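Local coordinates for protein S12 family peptidase (PDB 3WWX) that probably hydrolyses amide bonds of D-amino acid substrates, as a D-stereospecific amidohydrolase of the serine beta-lactamase-like S12 peptidase family, at residues 33-38 with 243-248. Sequence-based numbering, arbitrary orientation.
Sequences RDRWTG and DSRDLQ
R35, leading into an edge strand, meets R245 of the first helical turn, their CA atoms, the nearest pair across the two segments, 8.5 Å apart. In this beta-lactamase-like fold, residues 33-38 run from a turn into strand 36-41, an outermost strand of the large antiparallel sheet, while 243-248 holds the N-cap and first turn of helix 244-255, which packs on one sheet face. No hydrogen bond joins the segments; side chains span the gap. The two guanidinium groups stack almost parallel, planes 9° apart and centres 4.1 Å from each other, with an offset: R35 NH2 lies over a face of R245, 3.5 Å from R245 CZ, while R245 CD sits above the centre of the R35 group. The R245 chain is fully extended, and the R35 chain crosses it at about a right angle; a bend at chi3 (51°) turns the R35 guanidinium flat against R245. Arginine suits both places because its planar, delocalised end can stack face to face while its N-H groups point outward in the plane to polar partners or water. The like charges should cost something, a cost probably eased by solvent at this exposed site and by Q28 of the neighbouring strand 24-31, whose OE1 is hydrogen-bonded to R35 NH1. D243 suits the N-cap: its OD1 accepts a nearly straight bond from D246 N at 2.8 Å and a weak one from R245 N, satisfying amides of the first turn. Glutamine suits buried Q248 because its amide offers both acceptor and donor: OE1 is hydrogen-bonded to S321 OG of strand 320-326, and Q248 NE2 donates to S244 O, one turn back, at 2.9 Å. Beside the R35 chain, Q248 NE2 lies 4.0 Å from R35 CD.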
ATOM      1  N   ARG A  33      12.775  14.109 -16.107  1.00 14.03           N
ATOM      2  CA  ARG A  33      12.408  15.392 -15.511  1.00 14.39           C
ATOM      3  C   ARG A  33      11.089  15.826 -16.137  1.00 17.47           C
ATOM      4  O   ARG A  33      10.606  15.195 -17.076  1.00 19.57           O
ATOM      5  CB  ARG A  33      13.470  16.452 -15.787  1.00 19.74           C
ATOM      6  CG  ARG A  33      14.760  16.258 -14.985  1.00 19.81           C
ATOM      7  CD  ARG A  33      15.742  17.419 -15.208  1.00 20.76           C
ATOM      8  NE  ARG A  33      15.207  18.662 -14.663  1.00 22.79           N
ATOM      9  CZ  ARG A  33      15.220  18.978 -13.369  1.00 28.86           C
ATOM     10  NH1 ARG A  33      15.757  18.151 -12.477  1.00 26.07           N
ATOM     11  NH2 ARG A  33      14.696  20.126 -12.961  1.00 33.29           N
ATOM     12  N   ASP A  34      10.510  16.890 -15.592  1.00 18.54           N
ATOM     13  CA  ASP A  34       9.324  17.556 -16.172  1.00 20.25           C
ATOM     14  C   ASP A  34       8.021  16.803 -15.878  1.00 18.70           C
ATOM     15  O   ASP A  34       7.567  15.978 -16.655  1.00 18.69           O
ATOM     16  CB  ASP A  34       9.501  17.799 -17.678  1.00 23.76           C
ATOM     17  CG  ASP A  34      10.775  18.563 -17.981  1.00 26.13           C
ATOM     18  OD1 ASP A  34      10.959  19.650 -17.395  1.00 26.44           O
ATOM     19  OD2 ASP A  34      11.612  18.045 -18.751  1.00 27.85           O
ATOM     20  N   ARG A  35       7.437  17.125 -14.730  1.00 23.19           N
ATOM     21  CA  ARG A  35       6.255  16.421 -14.232  1.00 20.38           C
ATOM     22  C   ARG A  35       4.998  16.741 -15.044  1.00 19.83           C
ATOM     23  O   ARG A  35       4.653  17.907 -15.215  1.00 27.81           O
ATOM     24  CB  ARG A  35       6.047  16.771 -12.756  1.00 23.39           C
ATOM     25  CG  ARG A  35       4.966  15.940 -12.030  1.00 20.82           C
ATOM     26  CD  ARG A  35       5.031  16.198 -10.520  1.00 18.20           C
ATOM     27  NE  ARG A  35       5.012  17.633 -10.227  1.00 22.00           N
ATOM     28  CZ  ARG A  35       3.919  18.371 -10.012  1.00 26.59           C
ATOM     29  NH1 ARG A  35       2.700  17.830 -10.010  1.00 23.43           N
ATOM     30  NH2 ARG A  35       4.050  19.670  -9.775  1.00 29.56           N
ATOM     31  N   TRP A  36       4.318  15.688 -15.505  1.00 15.05           N
ATOM     32  CA  TRP A  36       3.065  15.753 -16.250  1.00 14.09           C
ATOM     33  C   TRP A  36       1.897  15.394 -15.339  1.00 16.95           C
ATOM     34  O   TRP A  36       2.040  14.533 -14.474  1.00 15.10           O
ATOM     35  CB  TRP A  36       3.105  14.749 -17.391  1.00 16.24           C
ATOM     36  CG  TRP A  36       1.772  14.437 -18.028  1.00 16.71           C
ATOM     37  CD1 TRP A  36       1.159  15.133 -19.040  1.00 19.44           C
ATOM     38  CD2 TRP A  36       0.903  13.339 -17.722  1.00 14.78           C
ATOM     39  NE1 TRP A  36      -0.029  14.543 -19.368  1.00 18.42           N
ATOM     40  CE2 TRP A  36      -0.210  13.430 -18.586  1.00 17.73           C
ATOM     41  CE3 TRP A  36       0.958  12.279 -16.807  1.00 16.88           C
ATOM     42  CZ2 TRP A  36      -1.253  12.519 -18.552  1.00 19.24           C
ATOM     43  CZ3 TRP A  36      -0.083  11.376 -16.778  1.00 17.26           C
ATOM     44  CH2 TRP A  36      -1.172  11.498 -17.644  1.00 18.96           C
ATOM     45  N   THR A  37       0.754  16.048 -15.551  1.00 13.97           N
ATOM     46  CA  THR A  37      -0.467  15.779 -14.800  1.00 13.76           C
ATOM     47  C   THR A  37      -1.602  15.545 -15.783  1.00 16.55           C
ATOM     48  O   THR A  37      -1.799  16.314 -16.738  1.00 16.26           O
ATOM     49  CB  THR A  37      -0.831  16.951 -13.885  1.00 12.63           C
ATOM     50  OG1 THR A  37       0.196  17.180 -12.917  1.00 15.56           O
ATOM     51  CG2 THR A  37      -2.153  16.680 -13.150  1.00 16.07           C
ATOM     52  N   GLY A  38      -2.351  14.477 -15.564  1.00 13.90           N
ATOM     53  CA  GLY A  38      -3.478  14.143 -16.404  1.00 13.93           C
ATOM     54  C   GLY A  38      -4.705  13.761 -15.605  1.00 15.39           C
ATOM     55  O   GLY A  38      -4.602  13.174 -14.522  1.00 13.77           O
ATOM     56  N   ASP A 243      -1.186  12.441  -2.580  1.00  9.29           N
ATOM     57  CA  ASP A 243      -1.556  12.825  -3.930  1.00 10.13           C
ATOM     58  C   ASP A 243      -0.546  12.226  -4.911  1.00  9.78           C
ATOM     59  O   ASP A 243       0.386  11.508  -4.525  1.00  9.51           O
ATOM     60  CB  ASP A 243      -1.739  14.342  -4.088  1.00 10.18           C
ATOM     61  CG  ASP A 243      -0.437  15.123  -4.106  1.00  9.82           C
ATOM     62  OD1 ASP A 243       0.645  14.524  -4.026  1.00 10.88           O
ATOM     63  OD2 ASP A 243      -0.531  16.372  -4.177  1.00 12.05           O
ATOM     64  N   SER A 244      -0.737  12.497  -6.188  1.00  9.87           N
ATOM     65  CA  SER A 244       0.060  11.841  -7.216  1.00  9.22           C
ATOM     66  C   SER A 244       1.454  12.442  -7.348  1.00 10.81           C
ATOM     67  O   SER A 244       2.299  11.831  -7.969  1.00 12.62           O
ATOM     68  CB  SER A 244      -0.647  11.925  -8.560  1.00 10.09           C
ATOM     69  OG  SER A 244      -1.969  11.396  -8.487  1.00 11.32           O
ATOM     70  N   ARG A 245       1.663  13.618  -6.780  1.00 10.41           N
ATOM     71  CA  ARG A 245       2.988  14.242  -6.734  1.00 10.84           C
ATOM     72  C   ARG A 245       3.834  13.652  -5.604  1.00  9.28           C
ATOM     73  O   ARG A 245       4.941  13.144  -5.830  1.00 11.06           O
ATOM     74  CB  ARG A 245       2.858  15.743  -6.538  1.00 10.03           C
ATOM     75  CG  ARG A 245       4.175  16.499  -6.582  1.00 13.02           C
ATOM     76  CD  ARG A 245       3.995  17.978  -6.380  1.00 19.67           C
ATOM     77  NE  ARG A 245       5.270  18.676  -6.556  1.00 21.93           N
ATOM     78  CZ  ARG A 245       5.415  19.998  -6.515  1.00 38.73           C
ATOM     79  NH1 ARG A 245       4.363  20.780  -6.309  1.00 32.99           N
ATOM     80  NH2 ARG A 245       6.617  20.538  -6.682  1.00 39.62           N
ATOM     81  N   ASP A 246       3.306  13.685  -4.383  1.00  9.85           N
ATOM     82  CA  ASP A 246       4.044  13.204  -3.230  1.00 10.94           C
ATOM     83  C   ASP A 246       4.390  11.727  -3.378  1.00  9.49           C
ATOM     84  O   ASP A 246       5.440  11.291  -2.941  1.00 10.21           O
ATOM     85  CB  ASP A 246       3.222  13.374  -1.958  1.00  9.49           C
ATOM     86  CG  ASP A 246       3.247  14.795  -1.405  1.00 10.97           C
ATOM     87  OD1 ASP A 246       3.742  15.730  -2.080  1.00 12.22           O
ATOM     88  OD2 ASP A 246       2.728  14.970  -0.272  1.00 11.37           O
ATOM     89  N   LEU A 247       3.489  10.937  -3.959  1.00  9.17           N
ATOM     90  CA  LEU A 247       3.800   9.516  -4.090  1.00  9.00           C
ATOM     91  C   LEU A 247       5.022   9.305  -4.977  1.00  9.47           C
ATOM     92  O   LEU A 247       5.858   8.443  -4.696  1.00  9.58           O
ATOM     93  CB  LEU A 247       2.610   8.706  -4.594  1.00  8.75           C
ATOM     94  CG  LEU A 247       1.491   8.492  -3.580  1.00  9.80           C
ATOM     95  CD1 LEU A 247       0.375   7.730  -4.264  1.00 10.57           C
ATOM     96  CD2 LEU A 247       1.959   7.764  -2.338  1.00 10.07           C
ATOM     97  N   GLN A 248       5.124  10.103  -6.037  1.00 10.27           N
ATOM     98  CA  GLN A 248       6.313  10.037  -6.880  1.00 11.31           C
ATOM     99  C   GLN A 248       7.554  10.492  -6.116  1.00  9.70           C
ATOM    100  O   GLN A 248       8.605   9.845  -6.172  1.00  9.87           O
ATOM    101  CB  GLN A 248       6.158  10.896  -8.125  1.00 10.84           C
ATOM    102  CG  GLN A 248       5.137  10.405  -9.100  1.00 10.63           C
ATOM    103  CD  GLN A 248       5.072  11.337 -10.265  1.00 12.05           C
ATOM    104  OE1 GLN A 248       5.904  11.259 -11.180  1.00 12.68           O
ATOM    105  NE2 GLN A 248       4.164  12.287 -10.205  1.00 11.22           N
TER